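Local coordinates for hypothetical protein (Neisseria meningitidis Z2491, PDB 2F46) that probably acts as a phosphatase of the nonclassical, eukaryotic-like kind, hydrolysing phosphate esters, at residues 50-55 against 76-81. Residues are numbered along the deposited sequence; the frame is centred on the assembly and turned at random.
Sequences RPDREE and FHHQPV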
ATOM      1  N   ARG A  50      -1.254   7.283   3.359  1.00 10.35           N
ATOM      2  CA  ARG A  50      -0.480   8.407   3.871  1.00 11.91           C
ATOM      3  C   ARG A  50      -1.407   9.559   4.188  1.00 11.48           C
ATOM      4  O   ARG A  50      -2.127  10.010   3.300  1.00 11.18           O
ATOM      5  CB  ARG A  50       0.562   8.884   2.835  1.00 11.54           C
ATOM      6  CG  ARG A  50       1.606   9.767   3.436  1.00 16.31           C
ATOM      7  CD  ARG A  50       2.604  10.188   2.395  1.00 12.24           C
ATOM      8  NE  ARG A  50       3.687  10.848   3.059  1.00 13.95           N
ATOM      9  CZ  ARG A  50       4.724  11.397   2.455  1.00 17.75           C
ATOM     10  NH1 ARG A  50       4.818  11.417   1.139  1.00 15.72           N
ATOM     11  NH2 ARG A  50       5.673  11.933   3.196  1.00 17.75           N
ATOM     12  N   PRO A  51      -1.362  10.072   5.429  1.00 11.52           N
ATOM     13  CA  PRO A  51      -2.046  11.359   5.662  1.00 11.96           C
ATOM     14  C   PRO A  51      -1.500  12.447   4.736  1.00  9.92           C
ATOM     15  O   PRO A  51      -0.319  12.479   4.455  1.00 10.41           O
ATOM     16  CB  PRO A  51      -1.690  11.678   7.118  1.00 12.38           C
ATOM     17  CG  PRO A  51      -1.277  10.346   7.721  1.00 15.86           C
ATOM     18  CD  PRO A  51      -0.603   9.623   6.607  1.00 11.29           C
ATOM     19  N   ASP A  52      -2.368  13.370   4.319  1.00 13.22           N
ATOM     20  CA  ASP A  52      -1.911  14.537   3.568  1.00 14.58           C
ATOM     21  C   ASP A  52      -1.034  15.392   4.495  1.00 14.10           C
ATOM     22  O   ASP A  52      -1.245  15.380   5.719  1.00 18.06           O
ATOM     23  CB  ASP A  52      -3.088  15.386   3.081  1.00 14.59           C
ATOM     24  CG  ASP A  52      -3.890  14.761   1.940  1.00 20.31           C
ATOM     25  OD1 ASP A  52      -3.357  13.904   1.205  1.00 14.39           O
ATOM     26  OD2 ASP A  52      -5.077  15.161   1.778  1.00 20.45           O
ATOM     27  N   ARG A  53      -0.089  16.104   3.885  1.00 15.32           N
ATOM     28  CA  ARG A  53       0.715  17.173   4.529  1.00 17.85           C
ATOM     29  C   ARG A  53       1.742  16.624   5.497  1.00 19.44           C
ATOM     30  O   ARG A  53       2.156  17.316   6.435  1.00 20.18           O
ATOM     31  CB  ARG A  53      -0.184  18.222   5.196  1.00 19.95           C
ATOM     32  CG  ARG A  53      -1.275  18.748   4.308  1.00 20.25           C
ATOM     33  CD  ARG A  53      -0.697  19.409   3.083  1.00 22.45           C
ATOM     34  NE  ARG A  53      -1.784  19.764   2.178  1.00 22.34           N
ATOM     35  CZ  ARG A  53      -2.500  20.892   2.244  1.00 25.50           C
ATOM     36  NH1 ARG A  53      -2.232  21.831   3.153  1.00 20.57           N
ATOM     37  NH2 ARG A  53      -3.508  21.068   1.389  1.00 18.82           N
ATOM     38  N   GLU A  54       2.225  15.407   5.234  1.00 15.96           N
ATOM     39  CA  GLU A  54       3.393  14.920   5.948  1.00 16.88           C
ATOM     40  C   GLU A  54       4.650  15.672   5.533  1.00 17.91           C
ATOM     41  O   GLU A  54       5.515  15.885   6.367  1.00 21.74           O
ATOM     42  CB  GLU A  54       3.591  13.393   5.779  1.00 14.64           C
ATOM     43  CG  GLU A  54       2.644  12.582   6.617  1.00 14.20           C
ATOM     44  CD  GLU A  54       3.004  11.090   6.727  1.00 14.42           C
ATOM     45  OE1 GLU A  54       3.774  10.601   5.869  1.00 13.80           O
ATOM     46  OE2 GLU A  54       2.494  10.449   7.707  1.00 14.55           O
ATOM     47  N   GLU A  55       4.749  16.051   4.265  1.00 23.07           N
ATOM     48  CA  GLU A  55       5.860  16.875   3.743  1.00 25.04           C
ATOM     49  C   GLU A  55       5.289  17.980   2.865  1.00 27.89           C
ATOM     50  O   GLU A  55       4.232  17.810   2.267  1.00 26.53           O
ATOM     51  CB  GLU A  55       6.806  16.066   2.891  1.00 27.96           C
ATOM     52  CG  GLU A  55       7.410  14.902   3.565  1.00 28.21           C
ATOM     53  CD  GLU A  55       8.337  14.151   2.629  1.00 38.59           C
ATOM     54  OE1 GLU A  55       9.483  14.603   2.428  1.00 41.47           O
ATOM     55  OE2 GLU A  55       7.926  13.112   2.086  1.00 31.84           O
ATOM     56  N   PHE A  76     -10.630   4.783  -5.940  1.00 11.50           N
ATOM     57  CA  PHE A  76      -9.672   5.553  -5.138  1.00 11.02           C
ATOM     58  C   PHE A  76     -10.101   5.549  -3.690  1.00 12.16           C
ATOM     59  O   PHE A  76     -11.250   5.878  -3.385  1.00 11.63           O
ATOM     60  CB  PHE A  76      -9.640   7.000  -5.608  1.00 12.58           C
ATOM     61  CG  PHE A  76      -9.084   7.182  -6.997  1.00 10.27           C
ATOM     62  CD1 PHE A  76      -9.924   7.141  -8.109  1.00 12.92           C
ATOM     63  CD2 PHE A  76      -7.748   7.417  -7.189  1.00 11.10           C
ATOM     64  CE1 PHE A  76      -9.382   7.298  -9.404  1.00 16.39           C
ATOM     65  CE2 PHE A  76      -7.234   7.568  -8.468  1.00 15.56           C
ATOM     66  CZ  PHE A  76      -8.067   7.522  -9.540  1.00 13.86           C
ATOM     67  N   HIS A  77      -9.179   5.219  -2.801  1.00  9.43           N
ATOM     68  CA  HIS A  77      -9.474   5.175  -1.376  1.00 11.39           C
ATOM     69  C   HIS A  77      -8.364   5.847  -0.622  1.00 10.02           C
ATOM     70  O   HIS A  77      -7.212   5.462  -0.744  1.00 10.36           O
ATOM     71  CB  HIS A  77      -9.628   3.732  -0.882  1.00  9.97           C
ATOM     72  CG  HIS A  77     -10.656   2.963  -1.619  1.00 11.99           C
ATOM     73  ND1 HIS A  77     -12.004   3.193  -1.479  1.00 12.11           N
ATOM     74  CD2 HIS A  77     -10.538   2.010  -2.574  1.00 11.02           C
ATOM     75  CE1 HIS A  77     -12.674   2.379  -2.269  1.00 15.19           C
ATOM     76  NE2 HIS A  77     -11.812   1.653  -2.957  1.00 15.17           N
ATOM     77  N   HIS A  78      -8.700   6.811   0.230  1.00 10.32           N
ATOM     78  CA  HIS A  78      -7.767   7.418   1.154  1.00  7.79           C
ATOM     79  C   HIS A  78      -7.914   6.812   2.548  1.00 12.09           C
ATOM     80  O   HIS A  78      -8.940   6.992   3.238  1.00 13.21           O
ATOM     81  CB  HIS A  78      -7.962   8.932   1.221  1.00 11.73           C
ATOM     82  CG  HIS A  78      -6.793   9.663   1.779  1.00  7.87           C
ATOM     83  ND1 HIS A  78      -6.806  11.036   1.997  1.00 13.40           N
ATOM     84  CD2 HIS A  78      -5.579   9.241   2.179  1.00 10.54           C
ATOM     85  CE1 HIS A  78      -5.650  11.405   2.507  1.00 11.68           C
ATOM     86  NE2 HIS A  78      -4.881  10.333   2.617  1.00 11.70           N
ATOM     87  N   GLN A  79      -6.914   6.000   2.919  1.00  9.82           N
ATOM     88  CA  GLN A  79      -6.949   5.245   4.152  1.00 10.47           C
ATOM     89  C   GLN A  79      -5.693   5.612   4.917  1.00  8.59           C
ATOM     90  O   GLN A  79      -4.765   4.810   5.093  1.00  8.37           O
ATOM     91  CB  GLN A  79      -7.055   3.736   3.890  1.00  8.93           C
ATOM     92  CG  GLN A  79      -7.204   2.973   5.226  1.00 10.14           C
ATOM     93  CD  GLN A  79      -6.713   1.542   5.268  1.00 10.02           C
ATOM     94  OE1 GLN A  79      -6.237   0.974   4.256  1.00 10.68           O
ATOM     95  NE2 GLN A  79      -6.803   0.945   6.460  1.00 11.22           N
ATOM     96  N   PRO A  80      -5.620   6.847   5.404  1.00 10.11           N
ATOM     97  CA  PRO A  80      -4.408   7.299   6.037  1.00 10.54           C
ATOM     98  C   PRO A  80      -4.144   6.580   7.384  1.00 10.67           C
ATOM     99  O   PRO A  80      -5.062   6.361   8.184  1.00 13.25           O
ATOM    100  CB  PRO A  80      -4.665   8.793   6.233  1.00 12.95           C
ATOM    101  CG  PRO A  80      -6.100   8.857   6.398  1.00 12.93           C
ATOM    102  CD  PRO A  80      -6.676   7.877   5.463  1.00 12.06           C
ATOM    103  N   VAL A  81      -2.887   6.189   7.580  1.00  9.38           N
ATOM    104  CA  VAL A  81      -2.399   5.675   8.852  1.00  9.07           C
ATOM    105  C   VAL A  81      -0.993   6.188   9.109  1.00  9.87           C
ATOM    106  O   VAL A  81      -0.315   6.711   8.211  1.00 10.11           O
ATOM    107  CB  VAL A  81      -2.389   4.135   8.882  1.00  9.92           C
ATOM    108  CG1 VAL A  81      -3.780   3.558   8.529  1.00 12.80           C
ATOM    109  CG2 VAL A  81      -1.332   3.578   7.921  1.00 10.17           C
TER
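In the mixed sheet of a phosphatase-like domain, the loop after strand 45-48 meets the end of the neighbouring parallel strand 75-78 and the residues that follow it. H78, the last residue of this edge strand, carries the polar link. Its CG stands anti to the backbone N (chi1 -161°), which sends the imidazole across to the loop of 50-55, where NE2 donates to R50 O at 2.9 Å. The bond is nearly straight at the hydrogen (167°) and lies close to the ring plane, yet it reaches the carbonyl from above the peptide plane. The D52 carboxylate crosses the ring obliquely, the planes 38° apart, OD1 3.6 Å from H78 CE1 without bonding: OD1 accepts from F61 N, although the nearby carboxylate could still favour a protonated imidazole. P80 flanks one face of the same ring, its CG 4.1 Å above the plane and displaced toward the rim. P80 CB also packs against P51, 3.6 Å from P51 N, where the two prolines cross obliquely. The R50 side chain runs fully extended in the other direction into a salt-bridge network, NE bonding E54 OE1 (2.8 Å) and NH2 the anti lone pair of E55 OE2. Both acceptors lie in the guanidinium plane, though E54 OE1 is approached from above its own carboxylate plane. E54 also pairs with R114 of helix 113-125 and E55 with R110 just before it, where phosphatases of this clan have their phosphate-binding loop, so the network probably borders the active site. R114 NH1 also donates to V81 O, against which P51 CD packs at 3.3 Å.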